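Local atomic coordinates of ParB domain protein nuclease (Sulfolobus solfataricus, PDB entry 5K5D), a protein that probably takes part in archaeal DNA segregation through a ParB-N domain like that of the pNOB8 partition protein, and may act as a nuclease. Residues Val14-Leu19 with Lys75-Leu80; Asp37-Leu42 with Leu66-Lys71; Thr27-Asn32 with Leu113-Lys118; Pro50-Arg55 with Leu80-Asp85. The protein carries 4 engineered substitutions. One frame throughout, in Å; residues are numbered along the deposited sequence.

Interaction 1: Val14-Leu19 with Lys75-Leu80; sequences VSIEKL and KEVKIL
Val14 and Val77 face each other as an antiparallel hydrogen-bonded pair, and each gives its N-H to the other's carbonyl. The two bonds differ in length and straightness. Val77 N reaches Val14 O at 2.9 Å with 152° at hydrogen, whereas Val14 N meets Val77 O at 3.3 Å but more nearly straight. A third bond, from Ile16 N to Lys75 O at 2.9 Å, is straight at hydrogen (164°). Between these bonds Ser15 and Glu76 form the non-hydrogen-bonded pair, with CA atoms 4.2 Å apart. Past it the first chain turns, and Lys18 N is satisfied by Ser15 O of its own segment. On the other edge of strand 76-82, Lys78 O bonds to the backbone of Leu51, and Lys78 N is taken by Gln47 OE1, so both sides of this strand are used.

The apolar side chains gather beside the pair of valines. Val77 CG1, set between its backbone N and carbonyl carbon (chi1 43°), meets Leu19 CD2 at 3.5 Å; the Val77 and Ile16 side chains cross at about a right angle. Leu19 CD2 also touches Ile79 CG2 at 3.9 Å, these two side chains sliding past each other in opposite directions. Val14 CG2 reaches Ile79 CD1 at 4.1 Å. Ile16 goes on to Leu66 and Lys70 of helix 63-71, while Val77 rests on Met69 of that helix.

The pairing places strand 9-15 at the margin of a four-stranded mixed sheet, antiparallel to strand 76-82, with helix 63-71 packed against it, in the ParB-like N-terminal fold.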
# COMPACT_ATOMS: atom_id res chain seq x y z
N VAL B 14 -28.19 1.18 10.38
CA VAL B 14 -28.10 0.21 11.47
C VAL B 14 -27.63 0.90 12.74
O VAL B 14 -27.08 1.99 12.70
CB VAL B 14 -27.11 -0.91 11.12
CG1 VAL B 14 -27.62 -1.72 9.94
CG2 VAL B 14 -25.74 -0.33 10.82
N SER B 15 -27.87 0.24 13.88
CA SER B 15 -27.38 0.75 15.15
C SER B 15 -25.86 0.83 15.08
O SER B 15 -25.20 -0.05 14.52
CB SER B 15 -27.81 -0.16 16.31
OG SER B 15 -27.12 -1.40 16.28
N ILE B 16 -25.31 1.91 15.64
CA ILE B 16 -23.88 2.18 15.51
C ILE B 16 -23.03 1.05 16.09
O ILE B 16 -21.89 0.84 15.67
CB ILE B 16 -23.51 3.53 16.15
CG1 ILE B 16 -22.09 3.93 15.76
CG2 ILE B 16 -23.68 3.47 17.67
CD1 ILE B 16 -21.75 5.36 16.12
N GLU B 17 -23.59 0.31 17.03
CA GLU B 17 -22.86 -0.76 17.70
C GLU B 17 -23.01 -2.10 16.99
O GLU B 17 -22.40 -3.10 17.38
CB GLU B 17 -23.31 -0.88 19.16
CG GLU B 17 -23.17 0.41 19.95
CD GLU B 17 -21.72 0.88 20.05
OE1 GLU B 17 -20.84 0.03 20.26
OE2 GLU B 17 -21.48 2.10 19.90
N LYS B 18 -23.82 -2.12 15.93
CA LYS B 18 -24.04 -3.35 15.19
C LYS B 18 -22.83 -3.70 14.31
O LYS B 18 -22.64 -4.85 13.92
CB LYS B 18 -25.30 -3.24 14.33
CG LYS B 18 -25.76 -4.55 13.70
CD LYS B 18 -27.06 -4.37 12.94
CE LYS B 18 -27.48 -5.65 12.23
NZ LYS B 18 -28.76 -5.46 11.50
N LEU B 19 -22.00 -2.69 14.03
CA LEU B 19 -20.82 -2.87 13.18
C LEU B 19 -19.66 -3.57 13.90
O LEU B 19 -19.21 -3.11 14.95
CB LEU B 19 -20.35 -1.53 12.62
CG LEU B 19 -20.79 -1.19 11.19
CD1 LEU B 19 -21.86 -2.16 10.68
CD2 LEU B 19 -21.27 0.26 11.11
N LYS B 75 -25.95 7.40 17.14
CA LYS B 75 -26.58 6.16 17.60
C LYS B 75 -26.78 5.17 16.46
O LYS B 75 -26.98 3.97 16.70
CB LYS B 75 -27.92 6.46 18.28
CG LYS B 75 -27.81 7.32 19.53
CD LYS B 75 -26.88 6.68 20.55
CE LYS B 75 -26.63 7.60 21.74
NZ LYS B 75 -25.70 6.99 22.73
N GLU B 76 -26.73 5.66 15.23
CA GLU B 76 -26.90 4.79 14.07
C GLU B 76 -26.17 5.35 12.86
O GLU B 76 -26.06 6.56 12.69
CB GLU B 76 -28.39 4.55 13.77
CG GLU B 76 -29.16 5.78 13.32
CD GLU B 76 -30.64 5.47 13.08
OE1 GLU B 76 -31.18 4.59 13.78
OE2 GLU B 76 -31.24 6.10 12.19
N VAL B 77 -25.68 4.45 12.02
CA VAL B 77 -24.84 4.86 10.90
C VAL B 77 -25.31 4.26 9.58
O VAL B 77 -25.65 3.07 9.50
CB VAL B 77 -23.35 4.53 11.17
CG1 VAL B 77 -23.21 3.15 11.79
CG2 VAL B 77 -22.52 4.66 9.90
N LYS B 78 -25.35 5.10 8.55
CA LYS B 78 -25.67 4.66 7.20
C LYS B 78 -24.51 3.86 6.65
O LYS B 78 -23.35 4.26 6.77
CB LYS B 78 -25.93 5.89 6.32
CG LYS B 78 -27.02 6.82 6.84
CD LYS B 78 -26.69 8.30 6.59
CE LYS B 78 -26.73 8.67 5.12
NZ LYS B 78 -25.58 8.10 4.35
N ILE B 79 -24.80 2.70 6.07
CA ILE B 79 -23.76 1.87 5.49
C ILE B 79 -24.11 1.32 4.11
O ILE B 79 -25.27 1.37 3.67
CB ILE B 79 -23.40 0.67 6.41
CG1 ILE B 79 -24.57 -0.32 6.50
CG2 ILE B 79 -23.00 1.16 7.79
CD1 ILE B 79 -24.25 -1.59 7.27
N LEU B 80 -23.09 0.82 3.42
CA LEU B 80 -23.30 0.02 2.23
C LEU B 80 -22.96 -1.42 2.57
O LEU B 80 -21.78 -1.78 2.71
CB LEU B 80 -22.43 0.52 1.07
CG LEU B 80 -22.66 1.96 0.62
CD1 LEU B 80 -21.84 2.28 -0.63
CD2 LEU B 80 -24.13 2.22 0.37

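Interaction 2: Asp37-Leu42 with Leu66-Lys71; sequences DLEKSL and LDIMKK
Ile68 projects from helix 66-71 toward helix 37-42 and has the largest share of the contact, meeting Leu38, Glu39 and Leu42. From its CB the chain divides. CG2, anti to the backbone N, lies 3.7 Å from Glu39 CG and also approaches Glu39 CA, so this methyl rests on the aliphatic root of an acidic side chain; Leu42 CD1 comes up to the same methyl at 4.2 Å. The other branch, CG1, is anti to the carbonyl carbon (chi1 -58°), and with chi2 at 175° the chain runs on extended to CD1. That terminal methyl ends 3.5 Å from Leu38 CD2 and 3.7 Å from Leu38 O. All three partners cross the isoleucine at about a right angle.

One turn further along helix 37-42, Leu42 points at the other helix and sets CD1 3.6 Å from Met69 CG. Its second methyl, CD2, stands 4.2 Å from the selenium of Met69, a selenomethionine whose chain bends at chi3. The short axes run in broadly the same direction, 47° apart, and approach to 9.9 Å.

Polar groups lie around this apolar seam. Lys71 NZ meets Asp67 OD2 on its syn lone pair, and the same oxygen has a salt bridge to Arg35. Gln47 touches both Leu42 and Met69, and Leu51 of the sheet lies against Met69.

The side-chain contacts are between carbon atoms and one selenium, with a backbone oxygen, Leu38 O, beside Ile68 CD1. The attraction is therefore mainly dispersive and hydrophobic, and the relative position of the helices probably depends on the fit of aliphatic groups rather than on directional bonds.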
# COMPACT_ATOMS: atom_id res chain seq x y z
N ASP B 37 -10.32 16.51 9.64
CA ASP B 37 -11.03 16.76 8.39
C ASP B 37 -12.42 16.12 8.40
O ASP B 37 -13.43 16.83 8.37
CB ASP B 37 -10.21 16.25 7.19
CG ASP B 37 -8.80 16.83 7.16
OD1 ASP B 37 -8.13 16.82 8.22
OD2 ASP B 37 -8.37 17.30 6.09
N LEU B 38 -12.48 14.79 8.45
CA LEU B 38 -13.79 14.13 8.49
C LEU B 38 -14.38 14.10 9.90
O LEU B 38 -15.29 13.32 10.19
CB LEU B 38 -13.75 12.72 7.87
CG LEU B 38 -12.65 11.69 8.18
CD1 LEU B 38 -11.55 11.71 7.12
CD2 LEU B 38 -12.08 11.87 9.57
N GLU B 39 -13.85 14.96 10.76
CA GLU B 39 -14.37 15.12 12.11
C GLU B 39 -15.39 16.26 12.13
O GLU B 39 -16.41 16.19 12.81
CB GLU B 39 -13.23 15.41 13.09
CG GLU B 39 -13.53 15.07 14.53
CD GLU B 39 -12.29 15.18 15.41
OE1 GLU B 39 -11.82 14.14 15.91
OE2 GLU B 39 -11.80 16.32 15.60
N LYS B 40 -15.10 17.31 11.35
CA LYS B 40 -16.01 18.44 11.25
C LYS B 40 -17.10 18.14 10.23
O LYS B 40 -18.23 18.60 10.37
CB LYS B 40 -15.26 19.71 10.85
CG LYS B 40 -14.81 19.75 9.41
CD LYS B 40 -15.28 21.02 8.72
CE LYS B 40 -14.67 22.25 9.37
NZ LYS B 40 -15.04 23.49 8.63
N SER B 41 -16.75 17.37 9.20
CA SER B 41 -17.72 16.93 8.21
C SER B 41 -18.90 16.27 8.91
O SER B 41 -20.05 16.62 8.67
CB SER B 41 -17.08 15.93 7.24
OG SER B 41 -15.83 16.41 6.76
N LEU B 42 -18.59 15.33 9.80
CA LEU B 42 -19.61 14.62 10.56
C LEU B 42 -20.24 15.51 11.63
O LEU B 42 -21.38 15.32 12.02
CB LEU B 42 -19.03 13.36 11.20
CG LEU B 42 -18.55 12.27 10.23
CD1 LEU B 42 -17.71 11.22 10.95
CD2 LEU B 42 -19.74 11.62 9.53
N LEU B 66 -16.13 5.90 11.91
CA LEU B 66 -16.96 5.22 12.90
C LEU B 66 -16.57 5.62 14.32
O LEU B 66 -17.42 5.85 15.17
CB LEU B 66 -16.88 3.70 12.75
CG LEU B 66 -17.72 2.94 13.78
CD1 LEU B 66 -19.20 3.25 13.59
CD2 LEU B 66 -17.49 1.44 13.73
N ASP B 67 -15.26 5.71 14.56
CA ASP B 67 -14.75 6.07 15.88
C ASP B 67 -15.19 7.48 16.28
O ASP B 67 -15.61 7.71 17.41
CB ASP B 67 -13.23 5.95 15.92
CG ASP B 67 -12.66 6.26 17.29
OD1 ASP B 67 -12.68 5.37 18.16
OD2 ASP B 67 -12.20 7.41 17.50
N ILE B 68 -15.09 8.41 15.34
CA ILE B 68 -15.54 9.77 15.56
C ILE B 68 -17.03 9.82 15.90
O ILE B 68 -17.44 10.46 16.87
CB ILE B 68 -15.26 10.64 14.32
CG1 ILE B 68 -13.76 10.61 14.00
CG2 ILE B 68 -15.75 12.06 14.54
CD1 ILE B 68 -13.38 11.33 12.72
N MSE B 69 -17.84 9.12 15.11
CA MSE B 69 -19.29 9.13 15.29
C MSE B 69 -19.69 8.51 16.62
O MSE B 69 -20.67 8.92 17.24
CB MSE B 69 -19.97 8.37 14.15
CG MSE B 69 -19.88 9.08 12.81
SE MSE B 69 -20.96 8.16 11.47
CE MSE B 69 -19.91 6.53 11.32
N LYS B 70 -18.93 7.51 17.04
CA LYS B 70 -19.15 6.86 18.32
C LYS B 70 -18.95 7.89 19.44
O LYS B 70 -19.74 7.95 20.38
CB LYS B 70 -18.17 5.70 18.50
CG LYS B 70 -18.78 4.45 19.11
CD LYS B 70 -19.45 3.59 18.06
CE LYS B 70 -18.43 2.79 17.26
NZ LYS B 70 -17.86 1.66 18.04
N LYS B 71 -17.91 8.71 19.30
CA LYS B 71 -17.59 9.73 20.30
C LYS B 71 -18.50 10.96 20.20
O LYS B 71 -18.68 11.68 21.18
CB LYS B 71 -16.12 10.15 20.19
CG LYS B 71 -15.15 9.06 20.63
CD LYS B 71 -13.74 9.36 20.18
CE LYS B 71 -12.79 8.25 20.60
NZ LYS B 71 -11.38 8.56 20.23

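Interaction 3: Thr27-Asn32 with Leu113-Lys118; sequences TMVPSN and LALFQK. Engineered in segment 27-32: Met28 (natural residue Leu).
Met28, an engineered selenomethionine where the natural residue is leucine, lays its terminal CE against the helix, 3.5 Å from both Leu115 CD1 and Lys118 CB. Bends at chi2 (-58°) and chi3 (-46°) fold the chain back to bring the methyl there. Lys118 runs past Met28 in the opposite direction, extended beyond CG, so that its CD passes 3.5 Å from Met28 O and NZ ends in a weak hydrogen bond to that carbonyl oxygen at 3.3 Å. An alanine in place of Lys118 would probably leave Met28 O without this ammonium partner and expose the neighbouring loop backbone where the aliphatic chain had lain.

Leu115 is approached from three loop residues. Besides Met28 CE on CD1, its CD2 lies 4.1 Å from Val29 CG2, and its CB faces Pro30 CD at 4.0 Å. The proline ring also brings CG to 4.2 Å from Ala114 CB, one residue earlier on the helix.

In the next shell, Asn32 ND2 bonds to Pro30 O at 2.9 Å in the carbonyl plane, although the acceptor is tilted from the asparagine amide plane; Asn32 OD1 is bonded to Ser34. At the other end of the loop Thr27 OG1 bonds to Asp23 O. Behind the helix, Phe116 stacks on Trp98, and Leu113 and Phe116 both touch Met195 of helix 189-201.

The arrangement is a loop-on-helix contact: the irregular connection between helices 23-26 and 37-45 of the ParB-like N-terminal region packs against about one turn of the long helix 109-128, beside a bound citrate, probably from the crystallisation liquor, that also bonds Asn32.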
# COMPACT_ATOMS: atom_id res chain seq x y z
N THR B 27 -6.31 -1.61 10.28
CA THR B 27 -4.95 -1.09 10.18
C THR B 27 -4.41 -1.10 8.76
O THR B 27 -3.23 -0.83 8.55
CB THR B 27 -3.99 -1.88 11.08
OG1 THR B 27 -3.88 -3.23 10.60
CG2 THR B 27 -4.49 -1.88 12.52
N MSE B 28 -5.26 -1.40 7.78
CA MSE B 28 -4.86 -1.40 6.38
C MSE B 28 -4.30 -0.06 5.93
O MSE B 28 -3.20 0.02 5.37
CB MSE B 28 -6.03 -1.79 5.47
CG MSE B 28 -6.22 -3.29 5.30
SE MSE B 28 -4.63 -4.17 4.58
CE MSE B 28 -4.21 -2.92 3.15
N VAL B 29 -5.07 1.00 6.17
CA VAL B 29 -4.68 2.33 5.71
C VAL B 29 -3.70 2.98 6.67
O VAL B 29 -3.95 3.05 7.88
CB VAL B 29 -5.91 3.25 5.52
CG1 VAL B 29 -5.46 4.66 5.21
CG2 VAL B 29 -6.80 2.71 4.41
N PRO B 30 -2.55 3.44 6.13
CA PRO B 30 -1.52 4.10 6.93
C PRO B 30 -2.09 5.32 7.65
O PRO B 30 -2.89 6.06 7.07
CB PRO B 30 -0.49 4.54 5.88
CG PRO B 30 -0.70 3.61 4.73
CD PRO B 30 -2.18 3.34 4.71
N SER B 31 -1.68 5.52 8.90
CA SER B 31 -2.15 6.66 9.69
C SER B 31 -1.83 7.97 8.99
O SER B 31 -0.75 8.13 8.43
CB SER B 31 -1.53 6.63 11.08
OG SER B 31 -0.12 6.67 11.00
N ASN B 32 -2.77 8.90 9.03
CA ASN B 32 -2.61 10.18 8.36
C ASN B 32 -3.20 11.33 9.18
O ASN B 32 -3.56 11.14 10.35
CB ASN B 32 -3.23 10.14 6.97
CG ASN B 32 -4.62 9.55 6.98
OD1 ASN B 32 -5.60 10.25 7.23
ND2 ASN B 32 -4.72 8.25 6.71
N LEU B 113 1.10 4.54 -1.66
CA LEU B 113 2.00 3.52 -2.17
C LEU B 113 2.12 2.38 -1.16
O LEU B 113 2.12 1.21 -1.52
CB LEU B 113 3.38 4.11 -2.46
CG LEU B 113 3.62 4.63 -3.88
CD1 LEU B 113 4.87 5.51 -3.93
CD2 LEU B 113 3.72 3.47 -4.85
N ALA B 114 2.22 2.74 0.11
CA ALA B 114 2.31 1.75 1.18
C ALA B 114 1.02 0.94 1.26
O ALA B 114 1.05 -0.26 1.50
CB ALA B 114 2.61 2.42 2.52
N LEU B 115 -0.11 1.61 1.04
CA LEU B 115 -1.39 0.92 1.00
C LEU B 115 -1.45 0.03 -0.24
O LEU B 115 -1.89 -1.11 -0.18
CB LEU B 115 -2.54 1.93 0.98
CG LEU B 115 -3.95 1.37 0.73
CD1 LEU B 115 -4.35 0.34 1.78
CD2 LEU B 115 -4.97 2.51 0.70
N PHE B 116 -1.00 0.58 -1.36
CA PHE B 116 -1.02 -0.13 -2.63
C PHE B 116 -0.28 -1.46 -2.51
O PHE B 116 -0.80 -2.51 -2.91
CB PHE B 116 -0.38 0.72 -3.73
CG PHE B 116 -0.89 0.40 -5.10
CD1 PHE B 116 -1.97 -0.46 -5.27
CD2 PHE B 116 -0.30 0.96 -6.22
CE1 PHE B 116 -2.44 -0.75 -6.53
CE2 PHE B 116 -0.77 0.67 -7.49
CZ PHE B 116 -1.84 -0.19 -7.65
N GLN B 117 0.93 -1.42 -1.96
CA GLN B 117 1.70 -2.63 -1.74
C GLN B 117 0.99 -3.60 -0.80
O GLN B 117 0.93 -4.80 -1.06
CB GLN B 117 3.10 -2.32 -1.21
CG GLN B 117 3.90 -3.56 -0.85
CD GLN B 117 5.26 -3.24 -0.27
OE1 GLN B 117 5.82 -2.18 -0.53
NE2 GLN B 117 5.80 -4.16 0.52
N LYS B 118 0.45 -3.07 0.30
CA LYS B 118 -0.24 -3.91 1.28
C LYS B 118 -1.38 -4.65 0.60
O LYS B 118 -1.62 -5.83 0.86
CB LYS B 118 -0.80 -3.08 2.43
CG LYS B 118 0.21 -2.69 3.48
CD LYS B 118 -0.46 -1.93 4.60
CE LYS B 118 0.55 -1.27 5.51
NZ LYS B 118 -0.11 -0.45 6.57

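Interaction 4: Pro50-Arg55 with Leu80-Asp85; sequences PLIADR and LKYDFD
Arg55 holds its guanidinium over the turn that follows strand 80-82: one face is covered by Phe84 CA, 3.5 Å above the plane, and by Asp85 N, both offset toward the rim. A bend at chi3 (60°) sets NE 4.0 Å from Asp83 OD1. At the edge stands Asp83, joined by a salt bridge from NH1 to OD1 at 3.1 Å. The bond is in the guanidinium plane but meets the carboxylate from above, the two planes being 66° apart. A water at the edge takes a weak bond from NH2 and donates to Asp85 OD2. The ring of Tyr82 has Ala53 O at its edge, while Ile52 CG2 approaches obliquely, 3.9 Å from CE1.

Upstream of Arg55 the backbones pair in parallel. Leu80 N bonds to Leu51 O at 2.7 Å, Leu80 O accepts from Ala53 N, and Ala53 O accepts from Tyr82 N (173°). Beyond the strands, Arg55 N continues the link to Phe84 O at 3.2 Å. Asp54, close to Asp85 of like charge, turns its carboxylate to Ser86 and Val58; Lys81 NZ pairs with Glu12.

Leu80 and Ile52 share a sheet face. Leu80 CG lies 3.7 Å from Pro50 CG, and Leu80 CD1 3.9 Å from Ile52 CD1. An alanine in place of Leu80 would probably open a gap beside Pro50 and leave the Ile52 CD1 methyl less firmly held.

Strands 51-53 and 76-82 are parallel neighbours within a mixed sheet. Helix 90-99, touching Ile52, Tyr82 and Phe84, covers one face, and helix 63-71, touching Leu51, the other: a layered alpha/beta arrangement in the ParB-like N-terminal region.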
# COMPACT_ATOMS: atom_id res chain seq x y z
N PRO B 50 -21.81 7.02 3.34
CA PRO B 50 -22.01 5.84 4.19
C PRO B 50 -20.72 5.05 4.33
O PRO B 50 -19.81 5.20 3.51
CB PRO B 50 -23.04 5.03 3.41
CG PRO B 50 -22.77 5.37 1.98
CD PRO B 50 -22.35 6.82 1.98
N LEU B 51 -20.64 4.23 5.37
CA LEU B 51 -19.48 3.38 5.58
C LEU B 51 -19.63 2.08 4.80
O LEU B 51 -20.71 1.78 4.28
CB LEU B 51 -19.30 3.09 7.07
CG LEU B 51 -19.20 4.33 7.96
CD1 LEU B 51 -18.80 3.92 9.37
CD2 LEU B 51 -18.20 5.32 7.39
N ILE B 52 -18.55 1.32 4.71
CA ILE B 52 -18.52 0.11 3.90
C ILE B 52 -18.45 -1.14 4.76
O ILE B 52 -17.48 -1.34 5.49
CB ILE B 52 -17.31 0.12 2.95
CG1 ILE B 52 -17.30 1.39 2.10
CG2 ILE B 52 -17.31 -1.14 2.11
CD1 ILE B 52 -18.56 1.62 1.31
N ALA B 53 -19.47 -1.98 4.67
CA ALA B 53 -19.52 -3.19 5.47
C ALA B 53 -19.89 -4.39 4.61
O ALA B 53 -20.46 -4.24 3.53
CB ALA B 53 -20.50 -3.04 6.61
N ASP B 54 -19.56 -5.58 5.10
CA ASP B 54 -19.93 -6.79 4.37
C ASP B 54 -21.28 -7.32 4.84
O ASP B 54 -22.00 -6.66 5.59
CB ASP B 54 -18.84 -7.86 4.49
CG ASP B 54 -18.84 -8.56 5.84
OD1 ASP B 54 -19.74 -8.29 6.68
OD2 ASP B 54 -17.94 -9.40 6.06
N ARG B 55 -21.60 -8.53 4.39
CA ARG B 55 -22.87 -9.17 4.68
C ARG B 55 -23.14 -9.29 6.18
O ARG B 55 -24.26 -9.06 6.64
CB ARG B 55 -22.88 -10.55 4.03
CG ARG B 55 -24.24 -11.18 3.91
CD ARG B 55 -24.25 -12.12 2.72
NE ARG B 55 -23.27 -13.19 2.84
CZ ARG B 55 -22.66 -13.77 1.80
NH1 ARG B 55 -22.92 -13.35 0.57
NH2 ARG B 55 -21.80 -14.75 2.00
N LEU B 80 -23.09 0.82 3.42
CA LEU B 80 -23.30 0.02 2.23
C LEU B 80 -22.96 -1.42 2.57
O LEU B 80 -21.78 -1.78 2.71
CB LEU B 80 -22.43 0.52 1.07
CG LEU B 80 -22.66 1.96 0.62
CD1 LEU B 80 -21.84 2.28 -0.63
CD2 LEU B 80 -24.13 2.22 0.37
N LYS B 81 -23.99 -2.24 2.75
CA LYS B 81 -23.79 -3.66 3.03
C LYS B 81 -23.63 -4.43 1.73
O LYS B 81 -24.58 -4.57 0.95
CB LYS B 81 -24.97 -4.23 3.84
CG LYS B 81 -24.71 -5.62 4.38
CD LYS B 81 -25.89 -6.15 5.17
CE LYS B 81 -27.06 -6.50 4.26
NZ LYS B 81 -28.21 -7.04 5.04
N TYR B 82 -22.42 -4.91 1.49
CA TYR B 82 -22.11 -5.69 0.31
C TYR B 82 -22.46 -7.15 0.53
O TYR B 82 -22.37 -7.65 1.65
CB TYR B 82 -20.64 -5.54 -0.05
CG TYR B 82 -20.32 -4.24 -0.72
CD1 TYR B 82 -20.30 -3.05 -0.00
CD2 TYR B 82 -20.05 -4.19 -2.08
CE1 TYR B 82 -20.02 -1.84 -0.62
CE2 TYR B 82 -19.76 -2.99 -2.71
CZ TYR B 82 -19.75 -1.82 -1.97
OH TYR B 82 -19.47 -0.63 -2.60
N ASP B 83 -22.84 -7.83 -0.54
CA ASP B 83 -23.32 -9.19 -0.43
C ASP B 83 -22.20 -10.22 -0.56
O ASP B 83 -22.21 -11.06 -1.45
CB ASP B 83 -24.40 -9.46 -1.48
CG ASP B 83 -25.00 -10.84 -1.34
OD1 ASP B 83 -25.16 -11.29 -0.19
OD2 ASP B 83 -25.31 -11.47 -2.38
N PHE B 84 -21.24 -10.14 0.34
CA PHE B 84 -20.17 -11.13 0.37
C PHE B 84 -19.60 -11.23 1.78
O PHE B 84 -19.73 -10.30 2.57
CB PHE B 84 -19.06 -10.77 -0.63
CG PHE B 84 -18.15 -9.67 -0.17
CD1 PHE B 84 -18.46 -8.35 -0.42
CD2 PHE B 84 -16.98 -9.97 0.51
CE1 PHE B 84 -17.62 -7.33 -0.01
CE2 PHE B 84 -16.14 -8.96 0.93
CZ PHE B 84 -16.46 -7.64 0.67
N ASP B 85 -19.00 -12.37 2.08
CA ASP B 85 -18.41 -12.61 3.38
C ASP B 85 -16.93 -12.27 3.31
O ASP B 85 -16.15 -12.98 2.67
CB ASP B 85 -18.61 -14.07 3.79
CG ASP B 85 -18.27 -14.33 5.24
OD1 ASP B 85 -17.35 -13.67 5.76
OD2 ASP B 85 -18.94 -15.19 5.85
O HOH W 1 -21.61 -15.57 5.39

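In the fold
From the N terminus, strand 9-15 pairs with strand 76-82, closing the loop of interaction 1 at one margin of the sheet. Interaction 2, joining helices 37-45 and 63-71, is nested inside that loop. Interaction 4 begins at strand 51-53 and ends just past strand 76-82, so it crosses both; it shares Leu80 with interaction 1, and Leu51 touches Met69 of interaction 2. These three form one continuous unit of sheet and helices. Interaction 3 spans furthest, from the 27-32 loop to helix 109-128: it encloses interactions 2 and 4, crosses interaction 1, and touches none, tying this unit to the following helical region.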